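Local coordinates for Glyoxalase/bleomycin resistance protein/dioxygenase (Alicyclobacillus acidocaldarius subsp. acidocaldarius, PDB 3RRI), which is an uncharacterised metalloprotein of the glyoxalase/bleomycin resistance/dioxygenase superfamily that may act as a dioxygenase, its substrate not established, at residues F11-P16 with R69-T74; D25-K30 with D50-H55; L35-R38 with I43-D46; L99-E104 with E109-F114. All coordinates share one frame; numbering follows the deposited sequence.

Contacts 1 and 2 are wholly buried and made of apolar and aromatic packing, whereas contacts 3 and 4, whose centres lie about 15 Å from the chain centre, are strand pairings with backbone hydrogen bonds and charged side chains. Contact 1 bridges two sheets: strand 10-17 shares one with strand 50-56 of contact 2 and the hairpin of contact 3, and strand 70-74 shares the other with contact 4. Y27 of contact 2 also meets I15 and F71 of contact 1 and L45 of contact 3, so the core reaches the L45 side of that hairpin. Contact 4, its centre about 30 Å from that of contact 3, joins contact 1 where F114 meets H70. All four touch a second subunit.

Contact 1 (F11-P16 with R69-T74); sequences FHLAIP and RHFGIT
L13 and I15 of strand 10-17 meet F71 of strand 70-74 in a purely apolar contact. The strands are not paired here; the CA atoms of L13 and F71 stand 8.7 Å apart, and side chains fill the gap. The main interaction is CH-pi: the L13 methyl CD2 sits over one face of the F71 ring, 3.6 Å from the centroid. It is displaced toward the CB end of the ring, and the approach of L13 CD2 to F71 CG, 3.3 Å, is tight. L13 reaches the ring because its CG is trans to the backbone N (chi1 -176°).

The second interaction is looser van der Waals packing. I15 crosses F71 at about a right angle, and its CD1 approaches the ring obliquely, 3.9 Å from F71 CZ. The branch methyl I15 CG2 comes within 4.0 Å of F71 CE2, so both branches of I15 lean on the far end of the ring.

Y27 of helix 20-30 and L123 also cover F71. Both strands pair antiparallel with strands of the second subunit, carrying the sheets across the interface. The arrangement is the hydrophobic joint between the two sheets of a vicinal oxygen chelate (VOC) fold.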
loop_
_atom_site.group_PDB
_atom_site.type_symbol
_atom_site.label_atom_id
_atom_site.label_comp_id
_atom_site.label_asym_id
_atom_site.label_seq_id
_atom_site.Cartn_x
_atom_site.Cartn_y
_atom_site.Cartn_z
ATOM N N PHE A 11 -9.990 2.020 15.086
ATOM C CA PHE A 11 -10.438 1.626 16.402
ATOM C C PHE A 11 -10.988 2.837 17.104
ATOM O O PHE A 11 -10.503 3.955 16.907
ATOM C CB PHE A 11 -9.236 1.098 17.233
ATOM C CG PHE A 11 -9.650 0.328 18.469
ATOM C CD1 PHE A 11 -9.662 -1.050 18.458
ATOM C CD2 PHE A 11 -9.978 0.968 19.657
ATOM C CE1 PHE A 11 -10.035 -1.773 19.565
ATOM C CE2 PHE A 11 -10.352 0.273 20.768
ATOM C CZ PHE A 11 -10.356 -1.104 20.744
ATOM N N HIS A 12 -12.062 2.698 17.888
ATOM C CA HIS A 12 -12.478 3.821 18.659
ATOM C C HIS A 12 -12.715 3.360 20.118
ATOM O O HIS A 12 -13.137 2.221 20.397
ATOM C CB HIS A 12 -13.699 4.497 18.030
ATOM C CG HIS A 12 -14.940 3.743 18.286
ATOM N ND1 HIS A 12 -15.722 3.964 19.394
ATOM C CD2 HIS A 12 -15.504 2.716 17.608
ATOM C CE1 HIS A 12 -16.719 3.099 19.392
ATOM N NE2 HIS A 12 -16.611 2.329 18.324
ATOM N N LEU A 13 -12.344 4.272 21.023
ATOM C CA LEU A 13 -12.486 4.070 22.443
ATOM C C LEU A 13 -13.143 5.278 23.097
ATOM O O LEU A 13 -12.821 6.405 22.769
ATOM C CB LEU A 13 -11.087 3.880 23.083
ATOM C CG LEU A 13 -11.130 3.570 24.553
ATOM C CD1 LEU A 13 -11.768 2.237 24.917
ATOM C CD2 LEU A 13 -9.651 3.640 25.114
ATOM N N ALA A 14 -14.041 5.010 24.060
ATOM C CA ALA A 14 -14.594 6.040 24.895
ATOM C C ALA A 14 -14.061 5.863 26.340
ATOM O O ALA A 14 -14.041 4.764 26.867
ATOM C CB ALA A 14 -16.172 5.926 24.851
ATOM N N ILE A 15 -13.694 6.983 26.943
ATOM C CA ILE A 15 -13.197 7.008 28.305
ATOM C C ILE A 15 -13.815 8.236 28.987
ATOM O O ILE A 15 -14.180 9.226 28.320
ATOM C CB ILE A 15 -11.651 7.135 28.356
ATOM C CG1 ILE A 15 -11.162 8.382 27.583
ATOM C CG2 ILE A 15 -10.986 5.821 27.905
ATOM C CD1 ILE A 15 -9.614 8.627 27.808
ATOM N N PRO A 16 -13.876 8.206 30.331
ATOM C CA PRO A 16 -14.334 9.373 31.045
ATOM C C PRO A 16 -13.287 10.501 31.163
ATOM O O PRO A 16 -12.081 10.229 31.294
ATOM C CB PRO A 16 -14.655 8.818 32.429
ATOM C CG PRO A 16 -13.796 7.671 32.585
ATOM C CD PRO A 16 -13.541 7.095 31.218
ATOM N N ARG A 69 -8.088 -2.238 33.291
ATOM C CA ARG A 69 -8.330 -1.242 32.234
ATOM C C ARG A 69 -7.131 -0.331 31.939
ATOM O O ARG A 69 -6.598 0.353 32.829
ATOM C CB ARG A 69 -9.518 -0.331 32.591
ATOM C CG ARG A 69 -10.870 -1.086 32.665
ATOM C CD ARG A 69 -11.994 -0.141 32.725
ATOM N NE ARG A 69 -13.303 -0.800 32.825
ATOM C CZ ARG A 69 -13.966 -1.323 31.797
ATOM N NH1 ARG A 69 -13.428 -1.327 30.577
ATOM N NH2 ARG A 69 -15.149 -1.891 31.987
ATOM N N HIS A 70 -6.767 -0.302 30.660
ATOM C CA HIS A 70 -5.789 0.608 30.093
ATOM C C HIS A 70 -5.832 0.486 28.579
ATOM O O HIS A 70 -6.455 -0.447 28.066
ATOM C CB HIS A 70 -4.355 0.343 30.621
ATOM C CG HIS A 70 -3.894 -1.080 30.545
ATOM N ND1 HIS A 70 -3.891 -1.896 31.652
ATOM C CD2 HIS A 70 -3.314 -1.801 29.544
ATOM C CE1 HIS A 70 -3.368 -3.067 31.324
ATOM N NE2 HIS A 70 -3.008 -3.036 30.055
ATOM N N PHE A 71 -5.226 1.428 27.868
ATOM C CA PHE A 71 -5.246 1.408 26.408
ATOM C C PHE A 71 -4.012 2.082 25.869
ATOM O O PHE A 71 -3.344 2.838 26.604
ATOM C CB PHE A 71 -6.492 2.142 25.869
ATOM C CG PHE A 71 -6.509 3.615 26.156
ATOM C CD1 PHE A 71 -6.091 4.550 25.196
ATOM C CD2 PHE A 71 -6.984 4.076 27.379
ATOM C CE1 PHE A 71 -6.130 5.935 25.459
ATOM C CE2 PHE A 71 -7.021 5.441 27.669
ATOM C CZ PHE A 71 -6.576 6.380 26.697
ATOM N N GLY A 72 -3.759 1.910 24.596
ATOM C CA GLY A 72 -2.713 2.641 23.946
ATOM C C GLY A 72 -2.373 2.061 22.622
ATOM O O GLY A 72 -3.228 1.430 21.965
ATOM N N ILE A 73 -1.142 2.284 22.195
ATOM C CA ILE A 73 -0.643 1.868 20.893
ATOM C C ILE A 73 0.546 0.953 21.062
ATOM O O ILE A 73 1.410 1.220 21.917
ATOM C CB ILE A 73 -0.247 3.062 20.003
ATOM C CG1 ILE A 73 -1.377 4.099 19.937
ATOM C CG2 ILE A 73 0.214 2.575 18.641
ATOM C CD1 ILE A 73 -2.731 3.602 19.254
ATOM N N THR A 74 0.621 -0.086 20.251
ATOM C CA THR A 74 1.812 -0.934 20.125
ATOM C C THR A 74 2.465 -0.599 18.805
ATOM O O THR A 74 1.855 -0.659 17.746
ATOM C CB THR A 74 1.455 -2.401 20.223
ATOM O OG1 THR A 74 0.780 -2.625 21.454
ATOM C CG2 THR A 74 2.675 -3.344 20.058
#

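Contact 2 (D25-K30 with D50-H55); sequences DFYVTK and DQLVCH
Y27 on helix 20-30 looks across at L52 on strand 50-56, with 9.5 Å between their CA atoms, a spacing bridged by side chains alone. The helix segment closes with a wide pi-type turn, in which K30 N donates to D25 O over 3.0 Å.

The Y27 ring is the centrepiece. The L52 methyl CD2 rests over one face, 3.8 Å from the centroid in a CH-pi contact, shifted toward the rim so that it comes nearest to Y27 CE1, at 3.4 Å. The two side chains meet at about a right angle. An extended first torsion of L52 (chi1 -176°) carries this methyl out from the strand to the ring. On the opposite face, CD2 of the neighbouring F26 lies 3.5 Å above the Y27 ring plane and over its centre, so the ring is sandwiched between its own helix and the sheet. C54, two residues along the strand, adds a sulfur-aromatic contact: its SG approaches obliquely, 4.5 Å from the Y27 centroid. C54 SG is nearest Y27 CE2, at 3.8 Å.

The polar end of Y27 is accounted for by D117, whose carboxylate is hydrogen-bonded to the hydroxyl OH. L13, I15, L45 and F71 pack around the same group of side chains. The chemistry is therefore that of a helix laid on a sheet through an aromatic ring: L52 and F26 hold its two faces by dispersion, a polarisable sulfur comes in obliquely, and the bond to D117 satisfies the hydroxyl of the buried Y27.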
loop_
_atom_site.group_PDB
_atom_site.type_symbol
_atom_site.label_atom_id
_atom_site.label_comp_id
_atom_site.label_asym_id
_atom_site.label_seq_id
_atom_site.Cartn_x
_atom_site.Cartn_y
_atom_site.Cartn_z
ATOM N N ASP A 25 -5.973 19.713 27.127
ATOM C CA ASP A 25 -4.606 20.093 27.533
ATOM C C ASP A 25 -3.700 18.860 27.549
ATOM O O ASP A 25 -2.554 18.906 27.087
ATOM C CB ASP A 25 -4.615 20.743 28.930
ATOM C CG ASP A 25 -5.353 22.100 28.974
ATOM O OD1 ASP A 25 -5.676 22.696 27.912
ATOM O OD2 ASP A 25 -5.606 22.576 30.113
ATOM N N PHE A 26 -4.224 17.739 28.038
ATOM C CA PHE A 26 -3.454 16.524 28.145
ATOM C C PHE A 26 -3.236 15.903 26.761
ATOM O O PHE A 26 -2.105 15.638 26.341
ATOM C CB PHE A 26 -4.135 15.525 29.067
ATOM C CG PHE A 26 -3.369 14.260 29.244
ATOM C CD1 PHE A 26 -2.376 14.174 30.235
ATOM C CD2 PHE A 26 -3.587 13.144 28.414
ATOM C CE1 PHE A 26 -1.650 13.023 30.378
ATOM C CE2 PHE A 26 -2.878 11.994 28.562
ATOM C CZ PHE A 26 -1.879 11.930 29.547
ATOM N N TYR A 27 -4.327 15.608 26.058
ATOM C CA TYR A 27 -4.230 14.815 24.850
ATOM C C TYR A 27 -3.705 15.579 23.638
ATOM O O TYR A 27 -3.017 15.012 22.828
ATOM C CB TYR A 27 -5.595 14.183 24.489
ATOM C CG TYR A 27 -5.894 13.019 25.394
ATOM C CD1 TYR A 27 -5.258 11.804 25.210
ATOM C CD2 TYR A 27 -6.775 13.136 26.493
ATOM C CE1 TYR A 27 -5.466 10.740 26.060
ATOM C CE2 TYR A 27 -6.973 12.067 27.377
ATOM C CZ TYR A 27 -6.327 10.858 27.157
ATOM O OH TYR A 27 -6.522 9.796 27.985
ATOM N N VAL A 28 -4.095 16.833 23.497
ATOM C CA VAL A 28 -3.718 17.633 22.347
ATOM C C VAL A 28 -2.429 18.389 22.677
ATOM O O VAL A 28 -1.386 18.116 22.091
ATOM C CB VAL A 28 -4.825 18.598 21.924
ATOM C CG1 VAL A 28 -4.378 19.463 20.785
ATOM C CG2 VAL A 28 -6.130 17.824 21.543
ATOM N N THR A 29 -2.482 19.296 23.634
ATOM C CA THR A 29 -1.335 20.168 23.856
ATOM C C THR A 29 -0.093 19.389 24.267
ATOM O O THR A 29 0.984 19.621 23.704
ATOM C CB THR A 29 -1.617 21.236 24.917
ATOM O OG1 THR A 29 -2.788 21.986 24.552
ATOM C CG2 THR A 29 -0.427 22.227 25.026
ATOM N N LYS A 30 -0.213 18.485 25.229
ATOM C CA LYS A 30 0.979 17.749 25.667
ATOM C C LYS A 30 1.225 16.502 24.847
ATOM O O LYS A 30 2.319 16.322 24.326
ATOM C CB LYS A 30 0.914 17.387 27.142
ATOM C CG LYS A 30 0.975 18.590 28.081
ATOM C CD LYS A 30 0.128 18.405 29.307
ATOM C CE LYS A 30 0.458 17.141 30.054
ATOM N NZ LYS A 30 -0.173 17.163 31.419
ATOM N N ASP A 50 -6.160 6.388 15.388
ATOM C CA ASP A 50 -7.438 5.792 15.873
ATOM C C ASP A 50 -8.254 6.927 16.516
ATOM O O ASP A 50 -7.811 8.084 16.564
ATOM C CB ASP A 50 -7.157 4.627 16.791
ATOM C CG ASP A 50 -6.598 3.454 16.033
ATOM O OD1 ASP A 50 -7.256 2.944 15.126
ATOM O OD2 ASP A 50 -5.474 3.005 16.295
ATOM N N GLN A 51 -9.510 6.658 16.919
ATOM C CA GLN A 51 -10.328 7.683 17.524
ATOM C C GLN A 51 -10.445 7.473 19.037
ATOM O O GLN A 51 -10.833 6.392 19.489
ATOM C CB GLN A 51 -11.755 7.688 16.911
ATOM C CG GLN A 51 -12.578 8.835 17.460
ATOM C CD GLN A 51 -14.086 8.685 17.230
ATOM O OE1 GLN A 51 -14.669 7.623 17.424
ATOM N NE2 GLN A 51 -14.706 9.786 16.874
ATOM N N LEU A 52 -10.106 8.510 19.814
ATOM C CA LEU A 52 -10.363 8.505 21.255
ATOM C C LEU A 52 -11.432 9.561 21.532
ATOM O O LEU A 52 -11.362 10.663 21.016
ATOM C CB LEU A 52 -9.065 8.828 22.028
ATOM C CG LEU A 52 -9.186 8.759 23.537
ATOM C CD1 LEU A 52 -9.471 7.341 24.086
ATOM C CD2 LEU A 52 -7.856 9.338 24.152
ATOM N N VAL A 53 -12.427 9.221 22.346
ATOM C CA VAL A 53 -13.472 10.153 22.709
ATOM C C VAL A 53 -13.473 10.232 24.229
ATOM O O VAL A 53 -13.623 9.214 24.924
ATOM C CB VAL A 53 -14.872 9.722 22.223
ATOM C CG1 VAL A 53 -15.886 10.732 22.677
ATOM C CG2 VAL A 53 -14.960 9.508 20.663
ATOM N N CYS A 54 -13.292 11.462 24.713
ATOM C CA CYS A 54 -13.327 11.762 26.125
ATOM C C CYS A 54 -14.713 12.305 26.443
ATOM O O CYS A 54 -15.119 13.387 25.949
ATOM C CB CYS A 54 -12.296 12.817 26.443
ATOM S SG CYS A 54 -10.554 12.316 26.254
ATOM N N HIS A 55 -15.431 11.532 27.236
ATOM C CA HIS A 55 -16.795 11.870 27.647
ATOM C C HIS A 55 -16.830 12.567 29.017
ATOM O O HIS A 55 -16.294 12.023 30.005
ATOM C CB HIS A 55 -17.628 10.603 27.729
ATOM C CG HIS A 55 -17.911 9.996 26.407
ATOM N ND1 HIS A 55 -18.952 10.412 25.605
ATOM C CD2 HIS A 55 -17.268 9.017 25.734
ATOM C CE1 HIS A 55 -18.929 9.708 24.486
ATOM N NE2 HIS A 55 -17.926 8.846 24.547
#

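Contact 3 (L35-R38 with I43-D46); sequences LARR and ITLD. With ACT (acetate ion), chain C.
A36 and R37 together face T44, forming a classic beta bulge in the antiparallel hairpin of strands 34-39 and 42-47. This is the tight part. T44 O accepts A36 N at 2.9 Å and, weakly, R37 N; in return T44 N donates to R37 O over 2.8 Å, with a nearly straight N-H...O angle of 165°. R37 N also makes a shorter, bent bond to T44 OG1, at 2.8 Å. T44 chi1 of 77° places this hydroxyl between the backbone N and carbonyl carbon, facing the bulge. Y135 of the second subunit also hydrogen-bonds T44 OG1.

The leucine and isoleucine side is looser. L35 CD1 and L45 CD2 touch at 4.1 Å, and the R38 chain lies alongside I43, its guanidinium face over I43 CG2, before ending in a salt bridge with D21.

Toward the second subunit, R37 bends at chi3 and presents its edge to an acetate ion, probably from the crystallisation liquor: R37 NH1 and NH2 each hydrogen-bond acetate OXT at 2.9 Å, and Y128 OH of the second subunit holds the ion too. R37 NH1 is also hydrogen-bonded to Y39 OH, and R37 NE forms a salt bridge with the terminal carboxylate of Y135 of the second subunit. The bulge thus spends its extra amide on a threonine hydroxyl and turns an arginine toward anions at the interface.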
loop_
_atom_site.group_PDB
_atom_site.type_symbol
_atom_site.label_atom_id
_atom_site.label_comp_id
_atom_site.label_asym_id
_atom_site.label_seq_id
_atom_site.Cartn_x
_atom_site.Cartn_y
_atom_site.Cartn_z
ATOM N N LEU A 35 -7.075 17.467 17.617
ATOM C CA LEU A 35 -8.459 17.663 18.056
ATOM C C LEU A 35 -9.316 17.589 16.805
ATOM O O LEU A 35 -9.025 18.265 15.851
ATOM C CB LEU A 35 -8.680 19.016 18.698
ATOM C CG LEU A 35 -10.109 19.376 19.115
ATOM C CD1 LEU A 35 -10.652 18.462 20.195
ATOM C CD2 LEU A 35 -10.199 20.866 19.540
ATOM N N ALA A 36 -10.356 16.751 16.851
ATOM C CA ALA A 36 -11.318 16.619 15.732
ATOM C C ALA A 36 -12.576 17.399 16.054
ATOM O O ALA A 36 -12.710 18.517 15.621
ATOM C CB ALA A 36 -11.641 15.185 15.468
ATOM N N ARG A 37 -13.453 16.842 16.877
ATOM C CA ARG A 37 -14.756 17.461 17.142
ATOM C C ARG A 37 -15.017 17.742 18.625
ATOM O O ARG A 37 -14.557 17.018 19.503
ATOM C CB ARG A 37 -15.868 16.604 16.516
ATOM C CG ARG A 37 -15.830 16.621 15.033
ATOM C CD ARG A 37 -16.859 15.658 14.424
ATOM N NE ARG A 37 -16.481 14.237 14.509
ATOM C CZ ARG A 37 -17.199 13.279 15.091
ATOM N NH1 ARG A 37 -18.355 13.546 15.717
ATOM N NH2 ARG A 37 -16.799 12.029 15.028
ATOM N N ARG A 38 -15.735 18.832 18.902
ATOM C CA ARG A 38 -16.093 19.195 20.278
ATOM C C ARG A 38 -17.579 19.395 20.446
ATOM O O ARG A 38 -18.222 19.996 19.593
ATOM C CB ARG A 38 -15.449 20.508 20.689
ATOM C CG ARG A 38 -13.970 20.469 20.942
ATOM C CD ARG A 38 -13.535 21.735 21.725
ATOM N NE ARG A 38 -13.835 21.642 23.162
ATOM C CZ ARG A 38 -12.980 21.910 24.161
ATOM N NH1 ARG A 38 -11.726 22.317 23.934
ATOM N NH2 ARG A 38 -13.388 21.773 25.412
ATOM N N ILE A 43 -15.223 15.465 23.767
ATOM C CA ILE A 43 -14.302 15.855 22.684
ATOM C C ILE A 43 -13.793 14.599 22.004
ATOM O O ILE A 43 -13.628 13.554 22.641
ATOM C CB ILE A 43 -13.100 16.720 23.151
ATOM C CG1 ILE A 43 -12.194 15.941 24.114
ATOM C CG2 ILE A 43 -13.584 18.027 23.777
ATOM C CD1 ILE A 43 -10.888 16.671 24.385
ATOM N N THR A 44 -13.581 14.704 20.691
ATOM C CA THR A 44 -13.076 13.594 19.894
ATOM C C THR A 44 -11.707 13.898 19.325
ATOM O O THR A 44 -11.399 15.037 18.966
ATOM C CB THR A 44 -14.043 13.217 18.743
ATOM O OG1 THR A 44 -13.937 14.152 17.659
ATOM C CG2 THR A 44 -15.462 13.155 19.296
ATOM N N LEU A 45 -10.877 12.862 19.275
ATOM C CA LEU A 45 -9.452 13.047 19.045
ATOM C C LEU A 45 -8.963 12.041 18.036
ATOM O O LEU A 45 -9.403 10.895 18.029
ATOM C CB LEU A 45 -8.711 12.826 20.335
ATOM C CG LEU A 45 -9.039 13.727 21.501
ATOM C CD1 LEU A 45 -8.465 13.103 22.795
ATOM C CD2 LEU A 45 -8.496 15.102 21.283
ATOM N N ASP A 46 -8.019 12.464 17.205
ATOM C CA ASP A 46 -7.261 11.574 16.357
ATOM C C ASP A 46 -6.071 11.198 17.259
ATOM O O ASP A 46 -5.141 12.002 17.496
ATOM C CB ASP A 46 -6.858 12.271 15.052
ATOM C CG ASP A 46 -5.799 11.546 14.266
ATOM O OD1 ASP A 46 -5.210 10.562 14.767
ATOM O OD2 ASP A 46 -5.552 11.971 13.093
HETATM C C ACT C . -18.852 10.730 17.694
HETATM O O ACT C . -18.370 9.665 18.132
HETATM O OXT ACT C . -19.033 10.806 16.445
HETATM C CH3 ACT C . -19.164 11.862 18.636
#

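Contact 4 (L99-E104 with E109-F114); sequences LSRRFE and EHETFF
The beta hairpin of strands 100-102 and 110-116 pairs S100 with T112, R101 with E111 and R102 with H110 in antiparallel register. S100 and T112 exchange two backbone hydrogen bonds, each of 2.9 Å between the N of one residue and the O of the other. R102 N gives a third to H110 O, and H110 N a fourth to R102 O, 3.1 Å away.

The face of R101 and E111 carries charge. R101, bent at chi2 (-75°), folds back over the opposite strand and lies alongside E111, its guanidinium plane only 14° from that of the carboxylate; R101 NH2 and E111 OE1 make a long salt bridge of 3.4 Å. R101 NH1 makes the shorter one, 2.9 Å to E109 OE2, which lies in the guanidinium plane, although the donor arrives from above the carboxylate plane. A long pair, 3.5 Å, joins R101 NH1 to E104 OE1. E104 OE1 is 2.7 Å from E109 OE2, while E109 OE1 accepts from G105 N. Nearby, L99 CD1 packs against F113.

S100, T112, R102 and H110 form the other face, where E124 binds T112 OG1. The R102 chain runs alongside H110, CB over a ring face and R102 CG only 3.0 Å from H110 NE2, which suggests strain or an imprecisely placed chain. At the turn end H110, its ND1 bonded to E108 O, meets F103 obliquely.

Backbone bonds therefore set the register, while R101 gathers three acids. Its charge would offset the crowding of E104 and E109, whose separation would be consistent with a retained proton.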
loop_
_atom_site.group_PDB
_atom_site.type_symbol
_atom_site.label_atom_id
_atom_site.label_comp_id
_atom_site.label_asym_id
_atom_site.label_seq_id
_atom_site.Cartn_x
_atom_site.Cartn_y
_atom_site.Cartn_z
ATOM N N LEU A 99 9.570 3.517 31.924
ATOM C CA LEU A 99 10.053 2.540 30.971
ATOM C C LEU A 99 10.486 1.267 31.670
ATOM O O LEU A 99 11.304 1.301 32.624
ATOM C CB LEU A 99 11.230 3.113 30.159
ATOM C CG LEU A 99 11.662 2.457 28.863
ATOM C CD1 LEU A 99 10.496 2.390 27.857
ATOM C CD2 LEU A 99 12.818 3.263 28.275
ATOM N N SER A 100 9.948 0.147 31.181
ATOM C CA SER A 100 10.142 -1.168 31.766
ATOM C C SER A 100 9.987 -2.274 30.720
ATOM O O SER A 100 9.660 -1.997 29.571
ATOM C CB SER A 100 9.129 -1.367 32.895
ATOM O OG SER A 100 9.429 -2.505 33.677
ATOM N N ARG A 101 10.228 -3.510 31.139
ATOM C CA ARG A 101 10.055 -4.716 30.314
ATOM C C ARG A 101 9.008 -5.619 30.942
ATOM O O ARG A 101 8.932 -5.741 32.157
ATOM C CB ARG A 101 11.344 -5.501 30.242
ATOM C CG ARG A 101 12.474 -4.720 29.705
ATOM C CD ARG A 101 12.369 -4.535 28.214
ATOM N NE ARG A 101 13.557 -3.823 27.753
ATOM C CZ ARG A 101 14.687 -4.393 27.341
ATOM N NH1 ARG A 101 14.805 -5.716 27.273
ATOM N NH2 ARG A 101 15.710 -3.619 26.973
ATOM N N ARG A 102 8.193 -6.234 30.109
ATOM C CA ARG A 102 7.199 -7.171 30.553
ATOM C C ARG A 102 7.461 -8.460 29.747
ATOM O O ARG A 102 7.927 -8.398 28.601
ATOM C CB ARG A 102 5.807 -6.533 30.361
ATOM C CG ARG A 102 4.644 -7.471 30.069
ATOM C CD ARG A 102 3.722 -7.717 31.230
ATOM N NE ARG A 102 4.388 -8.307 32.391
ATOM C CZ ARG A 102 3.770 -9.014 33.336
ATOM N NH1 ARG A 102 2.457 -9.261 33.271
ATOM N NH2 ARG A 102 4.477 -9.495 34.349
ATOM N N PHE A 103 7.237 -9.611 30.395
ATOM C CA PHE A 103 7.682 -10.928 29.917
ATOM C C PHE A 103 9.156 -10.991 29.523
ATOM O O PHE A 103 9.515 -11.542 28.494
ATOM C CB PHE A 103 6.799 -11.375 28.768
ATOM C CG PHE A 103 5.340 -11.372 29.103
ATOM C CD1 PHE A 103 4.881 -11.885 30.316
ATOM C CD2 PHE A 103 4.414 -10.874 28.203
ATOM C CE1 PHE A 103 3.521 -11.894 30.618
ATOM C CE2 PHE A 103 3.061 -10.884 28.493
ATOM C CZ PHE A 103 2.611 -11.397 29.708
ATOM N N GLU A 104 10.020 -10.442 30.367
ATOM C CA GLU A 104 11.464 -10.406 30.098
ATOM C C GLU A 104 12.086 -11.771 29.711
ATOM O O GLU A 104 11.789 -12.793 30.350
ATOM C CB GLU A 104 12.179 -9.848 31.330
ATOM C CG GLU A 104 13.700 -9.708 31.168
ATOM C CD GLU A 104 14.158 -8.301 30.816
ATOM O OE1 GLU A 104 14.840 -8.155 29.772
ATOM O OE2 GLU A 104 13.864 -7.355 31.597
ATOM N N GLU A 109 8.439 -10.830 24.976
ATOM C CA GLU A 109 8.965 -9.677 25.656
ATOM C C GLU A 109 8.643 -8.375 24.942
ATOM O O GLU A 109 8.797 -8.264 23.718
ATOM C CB GLU A 109 10.504 -9.760 25.747
ATOM C CG GLU A 109 11.092 -8.565 26.512
ATOM C CD GLU A 109 12.510 -8.770 27.016
ATOM O OE1 GLU A 109 13.149 -9.781 26.664
ATOM O OE2 GLU A 109 12.965 -7.890 27.786
ATOM N N HIS A 110 8.246 -7.366 25.716
ATOM C CA HIS A 110 8.045 -6.041 25.144
ATOM C C HIS A 110 8.477 -4.920 26.101
ATOM O O HIS A 110 8.387 -5.103 27.321
ATOM C CB HIS A 110 6.571 -5.861 24.755
ATOM C CG HIS A 110 5.584 -6.278 25.812
ATOM N ND1 HIS A 110 5.230 -7.595 26.039
ATOM C CD2 HIS A 110 4.805 -5.536 26.637
ATOM C CE1 HIS A 110 4.300 -7.645 26.977
ATOM N NE2 HIS A 110 4.008 -6.405 27.340
ATOM N N GLU A 111 8.965 -3.796 25.544
ATOM C CA GLU A 111 9.176 -2.579 26.317
ATOM C C GLU A 111 7.844 -1.916 26.505
ATOM O O GLU A 111 7.002 -1.953 25.597
ATOM C CB GLU A 111 10.140 -1.627 25.617
ATOM C CG GLU A 111 11.557 -2.174 25.367
ATOM C CD GLU A 111 12.672 -1.113 25.368
ATOM O OE1 GLU A 111 13.821 -1.482 25.072
ATOM O OE2 GLU A 111 12.435 0.068 25.668
ATOM N N THR A 112 7.652 -1.261 27.651
ATOM C CA THR A 112 6.372 -0.665 27.991
ATOM C C THR A 112 6.598 0.587 28.847
ATOM O O THR A 112 7.565 0.642 29.625
ATOM C CB THR A 112 5.541 -1.673 28.799
ATOM O OG1 THR A 112 4.297 -1.104 29.174
ATOM C CG2 THR A 112 6.276 -2.028 30.069
ATOM N N PHE A 113 5.759 1.601 28.694
ATOM C CA PHE A 113 5.616 2.644 29.710
ATOM C C PHE A 113 4.146 3.028 29.799
ATOM O O PHE A 113 3.407 2.820 28.831
ATOM C CB PHE A 113 6.503 3.870 29.461
ATOM C CG PHE A 113 6.260 4.570 28.150
ATOM C CD1 PHE A 113 5.411 5.665 28.063
ATOM C CD2 PHE A 113 6.926 4.173 26.997
ATOM C CE1 PHE A 113 5.257 6.341 26.877
ATOM C CE2 PHE A 113 6.723 4.838 25.800
ATOM C CZ PHE A 113 5.891 5.915 25.757
ATOM N N PHE A 114 3.720 3.480 30.968
ATOM C CA PHE A 114 2.344 3.913 31.189
ATOM C C PHE A 114 2.307 5.393 31.524
ATOM O O PHE A 114 3.013 5.842 32.444
ATOM C CB PHE A 114 1.731 3.199 32.376
ATOM C CG PHE A 114 1.342 1.771 32.144
ATOM C CD1 PHE A 114 -0.003 1.425 32.085
ATOM C CD2 PHE A 114 2.277 0.773 32.051
ATOM C CE1 PHE A 114 -0.396 0.098 31.918
ATOM C CE2 PHE A 114 1.891 -0.555 31.850
ATOM C CZ PHE A 114 0.542 -0.889 31.796
#